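Local structure of putative xanthine dehydrogenase YAGS fad-binding subunit (Escherichia coli, 5G5G) at residues C[272-281]-C[649-657]; C[52-63]-C[103-114]. The protein probably serves as the molybdenum-binding subunit of a periplasmic aldehyde oxidase, holding a pterin cytosine dinucleotide cofactor at the site of aldehyde oxidation. All blocks are in the same frame, centred on the assembly; numbering follows the deposited sequence.

Contact 2 precedes contact 1 along the chain, and their centres lie about 14 Å apart on the same side of the chain's centre. Contact 2 (52-63 with 103-114) is built within the a/b hammerhead region, whereas contact 1 (272-281 with 649-657) joins two molybdopterin cofactor-binding regions of the chain. Strand 266-269, just ahead of helix 275-278, lies beside strand 49-55 in one mixed sheet. The two contacts meet directly: N278 ND2 lies 2.8 Å from H109 O, a probable hydrogen bond, and the ring of H654 meets that of H109 edge-to-face. Three regions distant in sequence thus converge beside the neighbouring subunits.

Contact 1: residues C[272-281]-C[649-657]; sequences RPSIPNNTTH and GYFVNHDMA
F651 N donates to N277 OD1 at 2.9 Å, an almost straight bond that reaches a lone pair in the carbonyl plane. The other end of the same amide returns the bond, N277 ND2 giving to F651 O at 3.1 Å within the plane of both groups. The asparagine therefore pairs with both backbone polar groups of F651, much as a neighbouring strand would, although it stands on helix 275-278. With CG anti to its own carbonyl carbon (chi1 -67°), N277 extends from the helix to the backbone of F651, and N277 ND2 also rests against H654 CB at 3.5 Å. Were N277 replaced by an alanine, F651 N and O would probably lose these mates, and a gap would be likely to open between the helix and the weakly bonded strand 650-651.

The F651 side chain points toward segment 272-281 and presents its edge to the face of H281: the ring centroids are 4.7 Å apart with the planes at 72°, a T-shaped pair with F651 CZ over the middle of the imidazole. H281 NE2 is held by P344 O. Toward the start of the helix, H654 lies nearly perpendicular to the N277 amide. H654 ND1 gives a weak bond to P273 O at 2.8 Å, bent well away from linear, while P276 CB packs on H654 CB at 3.9 Å. Beyond, in one of two modelled conformers, M656 CE lies over a face of the R272 guanidinium; R272 NH2 bonds A189 O and the backbone of another protein chain.

H654 NE2 is hydrogen-bonded to an acidic side chain of another protein chain; together with the weak bond from ND1, this could favour the protonated imidazole at this subunit boundary.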
loop_
_atom_site.group_PDB
_atom_site.type_symbol
_atom_site.label_atom_id
_atom_site.label_comp_id
_atom_site.label_asym_id
_atom_site.label_seq_id
_atom_site.Cartn_x
_atom_site.Cartn_y
_atom_site.Cartn_z
ATOM N N ARG C 272 -3.979 9.827 5.835
ATOM C CA ARG C 272 -4.068 8.813 4.791
ATOM C C ARG C 272 -5.248 9.095 3.812
ATOM O O ARG C 272 -5.045 8.989 2.588
ATOM C CB ARG C 272 -4.147 7.396 5.377
ATOM C CG ARG C 272 -4.218 6.291 4.342
ATOM C CD ARG C 272 -3.026 6.234 3.420
ATOM N NE ARG C 272 -1.851 5.898 4.179
ATOM C CZ ARG C 272 -0.627 5.816 3.697
ATOM N NH1 ARG C 272 -0.384 6.098 2.403
ATOM N NH2 ARG C 272 0.353 5.459 4.525
ATOM N N PRO C 273 -6.446 9.396 4.315
ATOM C CA PRO C 273 -7.555 9.660 3.368
ATOM C C PRO C 273 -7.358 10.817 2.394
ATOM O O PRO C 273 -8.055 10.851 1.355
ATOM C CB PRO C 273 -8.779 9.881 4.271
ATOM C CG PRO C 273 -8.410 9.371 5.617
ATOM C CD PRO C 273 -6.927 9.386 5.718
ATOM N N SER C 274 -6.454 11.739 2.707
ATOM C CA SER C 274 -6.152 12.867 1.830
ATOM C C SER C 274 -5.071 12.585 0.801
ATOM O O SER C 274 -4.957 13.341 -0.175
ATOM C CB SER C 274 -5.700 14.070 2.638
ATOM O OG SER C 274 -4.391 13.899 3.110
ATOM N N ILE C 275 -4.285 11.535 1.008
ATOM C CA ILE C 275 -3.098 11.283 0.201
ATOM C C ILE C 275 -3.425 10.992 -1.273
ATOM O O ILE C 275 -2.883 11.640 -2.132
ATOM C CB ILE C 275 -2.115 10.292 0.842
ATOM C CG1 ILE C 275 -1.521 10.958 2.094
ATOM C CG2 ILE C 275 -1.007 9.907 -0.146
ATOM C CD1 ILE C 275 -0.684 10.029 2.930
ATOM N N PRO C 276 -4.354 10.089 -1.541
ATOM C CA PRO C 276 -4.516 9.728 -2.955
ATOM C C PRO C 276 -4.935 10.878 -3.907
ATOM O O PRO C 276 -4.493 10.890 -5.072
ATOM C CB PRO C 276 -5.522 8.582 -2.909
ATOM C CG PRO C 276 -5.286 7.960 -1.587
ATOM C CD PRO C 276 -5.047 9.142 -0.665
ATOM N N ASN C 277 -5.777 11.822 -3.429
ATOM C CA ASN C 277 -6.127 13.013 -4.191
ATOM C C ASN C 277 -5.218 14.216 -3.954
ATOM O O ASN C 277 -5.035 15.009 -4.871
ATOM C CB ASN C 277 -7.613 13.430 -4.017
ATOM C CG ASN C 277 -8.571 12.450 -4.612
ATOM O OD1 ASN C 277 -8.822 12.449 -5.828
ATOM N ND2 ASN C 277 -9.086 11.586 -3.794
ATOM N N ASN C 278 -4.650 14.381 -2.740
ATOM C CA ASN C 278 -3.785 15.549 -2.489
ATOM C C ASN C 278 -2.458 15.465 -3.234
ATOM O O ASN C 278 -1.952 16.493 -3.700
ATOM C CB ASN C 278 -3.480 15.738 -0.993
ATOM C CG ASN C 278 -2.534 16.886 -0.761
ATOM O OD1 ASN C 278 -1.333 16.697 -0.586
ATOM N ND2 ASN C 278 -3.085 18.121 -0.824
ATOM N N THR C 279 -1.906 14.251 -3.331
ATOM C CA THR C 279 -0.542 14.078 -3.808
ATOM C C THR C 279 -0.594 13.704 -5.299
ATOM O O THR C 279 -1.405 14.246 -6.015
ATOM C CB THR C 279 0.278 13.092 -2.985
ATOM O OG1 THR C 279 -0.212 11.741 -3.039
ATOM C CG2 THR C 279 0.260 13.517 -1.506
ATOM N N THR C 280 0.288 12.820 -5.754
ATOM C CA THR C 280 0.310 12.459 -7.157
ATOM C C THR C 280 -0.143 10.999 -7.334
ATOM O O THR C 280 -0.218 10.240 -6.363
ATOM C CB THR C 280 1.700 12.618 -7.750
ATOM O OG1 THR C 280 2.614 11.695 -7.170
ATOM C CG2 THR C 280 2.209 14.026 -7.524
ATOM N N HIS C 281 -0.396 10.668 -8.588
ATOM C CA HIS C 281 -0.771 9.343 -8.976
ATOM C C HIS C 281 -0.161 8.954 -10.343
ATOM O O HIS C 281 0.100 9.817 -11.111
ATOM C CB HIS C 281 -2.306 9.248 -9.182
ATOM C CG HIS C 281 -2.840 10.213 -10.198
ATOM N ND1 HIS C 281 -3.114 9.856 -11.494
ATOM C CD2 HIS C 281 -3.116 11.534 -10.109
ATOM C CE1 HIS C 281 -3.515 10.912 -12.166
ATOM N NE2 HIS C 281 -3.530 11.944 -11.347
ATOM N N GLY C 649 -15.143 14.460 -10.275
ATOM C CA GLY C 649 -13.776 14.784 -10.658
ATOM C C GLY C 649 -12.690 14.402 -9.642
ATOM O O GLY C 649 -11.774 15.194 -9.390
ATOM N N TYR C 650 -12.818 13.222 -9.022
ATOM C CA TYR C 650 -11.861 12.804 -8.018
ATOM C C TYR C 650 -11.757 11.300 -7.953
ATOM O O TYR C 650 -12.534 10.571 -8.578
ATOM C CB TYR C 650 -12.196 13.410 -6.641
ATOM C CG TYR C 650 -13.287 12.686 -5.875
ATOM C CD1 TYR C 650 -14.600 12.671 -6.332
ATOM C CD2 TYR C 650 -13.018 12.000 -4.713
ATOM C CE1 TYR C 650 -15.608 11.946 -5.674
ATOM C CE2 TYR C 650 -14.021 11.322 -4.008
ATOM C CZ TYR C 650 -15.314 11.289 -4.511
ATOM O OH TYR C 650 -16.297 10.616 -3.830
ATOM N N PHE C 651 -10.758 10.838 -7.219
ATOM C CA PHE C 651 -10.592 9.436 -6.986
ATOM C C PHE C 651 -11.402 9.030 -5.768
ATOM O O PHE C 651 -11.130 9.481 -4.654
ATOM C CB PHE C 651 -9.090 9.068 -6.792
ATOM C CG PHE C 651 -8.199 9.525 -7.920
ATOM C CD1 PHE C 651 -8.481 9.187 -9.251
ATOM C CD2 PHE C 651 -7.057 10.257 -7.667
ATOM C CE1 PHE C 651 -7.619 9.592 -10.263
ATOM C CE2 PHE C 651 -6.211 10.697 -8.681
ATOM C CZ PHE C 651 -6.498 10.351 -9.992
ATOM N N VAL C 652 -12.360 8.133 -5.977
ATOM C CA VAL C 652 -13.405 7.822 -4.965
ATOM C C VAL C 652 -12.911 6.968 -3.798
ATOM O O VAL C 652 -13.206 7.251 -2.652
ATOM C CB VAL C 652 -14.624 7.149 -5.641
ATOM C CG1 VAL C 652 -15.683 6.712 -4.650
ATOM C CG2 VAL C 652 -15.295 8.074 -6.653
ATOM N N ASN C 653 -12.152 5.917 -4.123
ATOM C CA ASN C 653 -11.721 4.956 -3.169
ATOM C C ASN C 653 -10.390 5.386 -2.610
ATOM O O ASN C 653 -9.357 4.710 -2.790
ATOM C CB ASN C 653 -11.671 3.542 -3.825
ATOM C CG ASN C 653 -10.769 3.487 -5.018
ATOM O OD1 ASN C 653 -10.582 4.468 -5.751
ATOM N ND2 ASN C 653 -10.155 2.353 -5.190
ATOM N N HIS C 654 -10.413 6.470 -1.832
ATOM C CA HIS C 654 -9.179 7.173 -1.503
ATOM C C HIS C 654 -8.633 6.920 -0.100
ATOM O O HIS C 654 -8.366 7.833 0.634
ATOM C CB HIS C 654 -9.270 8.674 -1.820
ATOM C CG HIS C 654 -10.389 9.411 -1.134
ATOM N ND1 HIS C 654 -10.331 9.825 0.176
ATOM C CD2 HIS C 654 -11.570 9.879 -1.612
ATOM C CE1 HIS C 654 -11.427 10.491 0.491
ATOM N NE2 HIS C 654 -12.193 10.548 -0.586
ATOM N N ASP C 655 -8.423 5.653 0.219
ATOM C CA ASP C 655 -7.797 5.260 1.453
ATOM C C ASP C 655 -7.186 3.875 1.296
ATOM O O ASP C 655 -7.176 3.317 0.179
ATOM C CB ASP C 655 -8.752 5.411 2.636
ATOM C CG ASP C 655 -9.928 4.461 2.577
ATOM O OD1 ASP C 655 -9.761 3.277 2.187
ATOM O OD2 ASP C 655 -11.030 4.917 2.899
ATOM N N MET C 656 -6.647 3.363 2.399
ATOM C CA MET C 656 -5.842 2.152 2.430
ATOM C C MET C 656 -6.733 0.893 2.545
ATOM O O MET C 656 -6.183 -0.207 2.549
ATOM C CB MET C 656 -4.796 2.323 3.555
ATOM C CG MET C 656 -3.804 1.220 3.875
ATOM S SD MET C 656 -2.590 0.822 2.567
ATOM C CE MET C 656 -1.384 2.149 2.773
ATOM N N ALA C 657 -8.069 1.054 2.608
ATOM C CA ALA C 657 -9.038 -0.061 2.462
ATOM C C ALA C 657 -9.667 -0.036 1.064
ATOM O O ALA C 657 -9.714 -1.080 0.386
ATOM C CB ALA C 657 -10.125 0.010 3.515
#

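Contact 2: residues C[52-63]-C[103-114]; sequences YIVGSAIAKGRL and PTIEHYHQAIAL
Antiparallel pairing with a classic beta bulge joins strand 52-55 to strand 111-114 in the a/b hammerhead region, and a second antiparallel pair, 61-63 with 104-105, follows after a loop. At the start, the CA-H of L114 points to Y52 O. V54 then faces the bulge formed by I112 and A113: V54 N gives to A113 O at 2.9 Å, and the V54 carbonyl takes a nearly linear bond from I112 N together with a weak one from A113 N. V54 CG1 lies 4.0 Å from I112 CG1. G55 has no side chain, which suits the place, because a beta carbon would press on H109 O.

S56 extends the pairing past the strand. S56 N donates to Q110 O at 2.8 Å and the S56 carbonyl receives H109 N, so it grips the type II turn H107-Q110 through both backbone groups. S56 OG, anti to the backbone N (chi1 179°), reaches forward to a lone pair of I58 O at 2.7 Å and also lies against I105 CG2. A57 O comes to the edge of the Y108 ring, 3.4 Å from Y108 CE1, while Y108 OH bonds an acidic side chain of another protein chain. I58 packs its CG1 crosswise on the I105 CG2 branch.

At G61, with backbone angles that call for glycine, G61 O accepts I105 N at 2.9 Å. R62 stretches out alongside P103, whose CB lies over one guanidinium face, offset toward the rim; R62 NH1 also gives to a water that has a weak link to T104 OG1. L63 N donates to P103 O, almost in line, and the L63 CD1 methyl reaches across to I112 CD1 at 4.2 Å, bringing the second pair against the bulge.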
loop_
_atom_site.group_PDB
_atom_site.type_symbol
_atom_site.label_atom_id
_atom_site.label_comp_id
_atom_site.label_asym_id
_atom_site.label_seq_id
_atom_site.Cartn_x
_atom_site.Cartn_y
_atom_site.Cartn_z
ATOM N N TYR C 52 -2.768 20.708 10.949
ATOM C CA TYR C 52 -3.693 19.814 10.344
ATOM C C TYR C 52 -4.209 20.462 9.054
ATOM O O TYR C 52 -4.759 21.577 9.070
ATOM C CB TYR C 52 -4.800 19.413 11.308
ATOM C CG TYR C 52 -5.520 18.150 10.906
ATOM C CD1 TYR C 52 -6.546 18.175 9.951
ATOM C CD2 TYR C 52 -5.196 16.940 11.485
ATOM C CE1 TYR C 52 -7.215 17.011 9.589
ATOM C CE2 TYR C 52 -5.836 15.771 11.140
ATOM C CZ TYR C 52 -6.850 15.811 10.197
ATOM O OH TYR C 52 -7.482 14.653 9.841
ATOM N N ILE C 53 -4.019 19.746 7.954
ATOM C CA ILE C 53 -4.373 20.209 6.621
ATOM C C ILE C 53 -5.876 20.271 6.338
ATOM O O ILE C 53 -6.605 19.373 6.719
ATOM C CB ILE C 53 -3.644 19.287 5.620
ATOM C CG1 ILE C 53 -2.875 20.127 4.654
ATOM C CG2 ILE C 53 -4.485 18.128 5.111
ATOM C CD1 ILE C 53 -1.481 20.190 5.205
ATOM N N VAL C 54 -6.315 21.331 5.645
ATOM C CA VAL C 54 -7.664 21.409 5.072
ATOM C C VAL C 54 -7.517 21.345 3.559
ATOM O O VAL C 54 -6.817 22.166 2.948
ATOM C CB VAL C 54 -8.383 22.695 5.465
ATOM C CG1 VAL C 54 -9.787 22.772 4.876
ATOM C CG2 VAL C 54 -8.414 22.813 6.993
ATOM N N GLY C 55 -8.199 20.384 2.960
ATOM C CA GLY C 55 -8.139 20.166 1.504
ATOM C C GLY C 55 -9.403 20.598 0.794
ATOM O O GLY C 55 -10.468 20.696 1.410
ATOM N N SER C 56 -9.268 20.947 -0.482
ATOM C CA SER C 56 -10.408 21.396 -1.266
ATOM C C SER C 56 -11.529 20.361 -1.281
ATOM O O SER C 56 -11.310 19.154 -1.535
ATOM C CB SER C 56 -10.013 21.649 -2.711
ATOM O OG SER C 56 -11.183 22.053 -3.422
ATOM N N ALA C 57 -12.736 20.852 -1.081
ATOM C CA ALA C 57 -13.943 20.017 -1.152
ATOM C C ALA C 57 -14.447 19.831 -2.597
ATOM O O ALA C 57 -15.341 19.004 -2.825
ATOM C CB ALA C 57 -15.046 20.578 -0.268
ATOM N N ILE C 58 -13.904 20.586 -3.542
ATOM C CA ILE C 58 -14.279 20.449 -4.915
ATOM C C ILE C 58 -13.080 20.149 -5.788
ATOM O O ILE C 58 -11.911 20.480 -5.454
ATOM C CB ILE C 58 -14.993 21.687 -5.479
ATOM C CG1 ILE C 58 -14.062 22.874 -5.615
ATOM C CG2 ILE C 58 -16.191 22.056 -4.628
ATOM C CD1 ILE C 58 -14.675 24.041 -6.316
ATOM N N ALA C 59 -13.373 19.569 -6.958
ATOM C CA ALA C 59 -12.316 19.281 -7.924
ATOM C C ALA C 59 -11.747 20.533 -8.531
ATOM O O ALA C 59 -10.530 20.619 -8.755
ATOM C CB ALA C 59 -12.838 18.397 -9.052
ATOM N N LYS C 60 -12.604 21.507 -8.839
ATOM C CA LYS C 60 -12.186 22.580 -9.744
ATOM C C LYS C 60 -13.143 23.764 -9.714
ATOM O O LYS C 60 -14.385 23.581 -9.766
ATOM C CB LYS C 60 -12.126 22.078 -11.211
ATOM C CG LYS C 60 -11.509 23.096 -12.182
ATOM C CD LYS C 60 -11.675 22.807 -13.668
ATOM C CE LYS C 60 -10.739 23.746 -14.412
ATOM N NZ LYS C 60 -10.630 23.482 -15.860
ATOM N N GLY C 61 -12.539 24.947 -9.667
ATOM C CA GLY C 61 -13.268 26.186 -9.522
ATOM C C GLY C 61 -12.483 27.235 -8.747
ATOM O O GLY C 61 -11.256 27.282 -8.788
ATOM N N ARG C 62 -13.231 28.089 -8.047
ATOM C CA ARG C 62 -12.697 29.222 -7.317
ATOM C C ARG C 62 -13.101 29.083 -5.851
ATOM O O ARG C 62 -14.210 28.637 -5.524
ATOM C CB ARG C 62 -13.271 30.545 -7.861
ATOM C CG ARG C 62 -12.433 31.758 -7.474
ATOM C CD ARG C 62 -12.793 33.035 -8.222
ATOM N NE ARG C 62 -11.957 34.164 -7.773
ATOM C CZ ARG C 62 -10.701 34.408 -8.167
ATOM N NH1 ARG C 62 -10.086 33.633 -9.055
ATOM N NH2 ARG C 62 -10.053 35.460 -7.673
ATOM N N LEU C 63 -12.178 29.463 -4.991
ATOM C CA LEU C 63 -12.402 29.564 -3.568
ATOM C C LEU C 63 -12.945 30.973 -3.357
ATOM O O LEU C 63 -12.192 31.937 -3.426
ATOM C CB LEU C 63 -11.057 29.329 -2.863
ATOM C CG LEU C 63 -11.027 29.159 -1.361
ATOM C CD1 LEU C 63 -11.935 28.021 -0.931
ATOM C CD2 LEU C 63 -9.590 28.960 -0.917
ATOM N N PRO C 103 -6.652 31.699 -4.745
ATOM C CA PRO C 103 -8.075 31.571 -4.936
ATOM C C PRO C 103 -8.500 30.489 -5.943
ATOM O O PRO C 103 -9.629 30.059 -5.899
ATOM C CB PRO C 103 -8.490 32.996 -5.370
ATOM C CG PRO C 103 -7.268 33.535 -6.038
ATOM C CD PRO C 103 -6.090 32.913 -5.364
ATOM N N THR C 104 -7.598 29.959 -6.732
ATOM C CA THR C 104 -7.959 28.929 -7.719
ATOM C C THR C 104 -7.827 27.541 -7.137
ATOM O O THR C 104 -6.853 27.257 -6.424
ATOM C CB THR C 104 -7.085 29.059 -8.976
ATOM O OG1 THR C 104 -7.321 30.347 -9.541
ATOM C CG2 THR C 104 -7.482 28.052 -10.018
ATOM N N ILE C 105 -8.840 26.698 -7.365
ATOM C CA ILE C 105 -8.746 25.274 -7.017
ATOM C C ILE C 105 -8.441 24.486 -8.312
ATOM O O ILE C 105 -9.228 24.552 -9.270
ATOM C CB ILE C 105 -10.047 24.757 -6.418
ATOM C CG1 ILE C 105 -10.438 25.569 -5.135
ATOM C CG2 ILE C 105 -9.962 23.280 -6.136
ATOM C CD1 ILE C 105 -9.468 25.422 -3.983
ATOM N N GLU C 106 -7.314 23.790 -8.295
ATOM C CA GLU C 106 -6.832 22.957 -9.414
ATOM C C GLU C 106 -7.203 21.486 -9.325
ATOM O O GLU C 106 -7.328 20.834 -10.377
ATOM C CB GLU C 106 -5.334 23.064 -9.545
ATOM C CG GLU C 106 -4.843 24.503 -9.724
ATOM C CD GLU C 106 -3.350 24.545 -9.602
ATOM O OE1 GLU C 106 -2.718 24.189 -10.562
ATOM O OE2 GLU C 106 -2.790 24.876 -8.547
ATOM N N HIS C 107 -7.420 20.967 -8.133
ATOM C CA HIS C 107 -7.838 19.565 -7.979
ATOM C C HIS C 107 -8.476 19.314 -6.642
ATOM O O HIS C 107 -8.252 20.064 -5.683
ATOM C CB HIS C 107 -6.636 18.587 -8.266
ATOM C CG HIS C 107 -5.505 18.695 -7.271
ATOM N ND1 HIS C 107 -5.516 18.017 -6.082
ATOM C CD2 HIS C 107 -4.386 19.450 -7.254
ATOM C CE1 HIS C 107 -4.396 18.265 -5.426
ATOM N NE2 HIS C 107 -3.712 19.168 -6.099
ATOM N N TYR C 108 -9.210 18.203 -6.553
ATOM C CA TYR C 108 -9.824 17.781 -5.316
ATOM C C TYR C 108 -8.733 17.534 -4.257
ATOM O O TYR C 108 -7.625 17.015 -4.555
ATOM C CB TYR C 108 -10.627 16.520 -5.565
ATOM C CG TYR C 108 -11.418 16.058 -4.398
ATOM C CD1 TYR C 108 -12.548 16.754 -3.947
ATOM C CD2 TYR C 108 -11.030 14.951 -3.716
ATOM C CE1 TYR C 108 -13.244 16.297 -2.846
ATOM C CE2 TYR C 108 -11.723 14.479 -2.644
ATOM C CZ TYR C 108 -12.814 15.181 -2.200
ATOM O OH TYR C 108 -13.470 14.683 -1.079
ATOM N N HIS C 109 -9.050 17.923 -3.022
ATOM C CA HIS C 109 -8.077 17.778 -1.898
ATOM C C HIS C 109 -6.789 18.565 -2.023
ATOM O O HIS C 109 -5.873 18.383 -1.223
ATOM C CB HIS C 109 -7.782 16.318 -1.544
ATOM C CG HIS C 109 -8.858 15.662 -0.761
ATOM N ND1 HIS C 109 -8.807 14.336 -0.446
ATOM C CD2 HIS C 109 -10.013 16.132 -0.216
ATOM C CE1 HIS C 109 -9.845 14.001 0.283
ATOM N NE2 HIS C 109 -10.604 15.072 0.430
ATOM N N GLN C 110 -6.716 19.534 -2.922
ATOM C CA GLN C 110 -5.592 20.449 -2.908
ATOM C C GLN C 110 -5.579 21.230 -1.605
ATOM O O GLN C 110 -6.647 21.663 -1.131
ATOM C CB GLN C 110 -5.677 21.416 -4.089
ATOM C CG GLN C 110 -4.559 22.465 -4.152
ATOM C CD GLN C 110 -4.693 23.320 -5.407
ATOM O OE1 GLN C 110 -5.812 23.610 -5.870
ATOM N NE2 GLN C 110 -3.550 23.697 -5.990
ATOM N N ALA C 111 -4.407 21.352 -0.992
ATOM C CA ALA C 111 -4.359 21.999 0.315
ATOM C C ALA C 111 -4.789 23.470 0.209
ATOM O O ALA C 111 -4.324 24.195 -0.685
ATOM C CB ALA C 111 -2.987 21.924 0.902
ATOM N N ILE C 112 -5.665 23.918 1.107
ATOM C CA ILE C 112 -6.105 25.323 1.135
ATOM C C ILE C 112 -5.876 26.037 2.453
ATOM O O ILE C 112 -5.977 27.269 2.522
ATOM C CB ILE C 112 -7.561 25.524 0.666
ATOM C CG1 ILE C 112 -8.542 24.763 1.585
ATOM C CG2 ILE C 112 -7.683 25.089 -0.781
ATOM C CD1 ILE C 112 -10.006 25.053 1.294
ATOM N N ALA C 113 -5.628 25.281 3.513
ATOM C CA ALA C 113 -5.371 25.879 4.812
ATOM C C ALA C 113 -4.668 24.862 5.718
ATOM O O ALA C 113 -4.655 23.640 5.429
ATOM C CB ALA C 113 -6.645 26.403 5.467
ATOM N N LEU C 114 -4.056 25.393 6.783
ATOM C CA LEU C 114 -3.453 24.544 7.823
ATOM C C LEU C 114 -3.788 25.138 9.170
ATOM O O LEU C 114 -3.489 26.295 9.413
ATOM C CB LEU C 114 -1.927 24.457 7.682
ATOM C CG LEU C 114 -1.242 23.532 8.712
ATOM C CD1 LEU C 114 -1.170 22.119 8.151
ATOM C CD2 LEU C 114 0.125 24.058 9.105
HETATM O O HOH W 1 -10.596 30.951 -10.471
#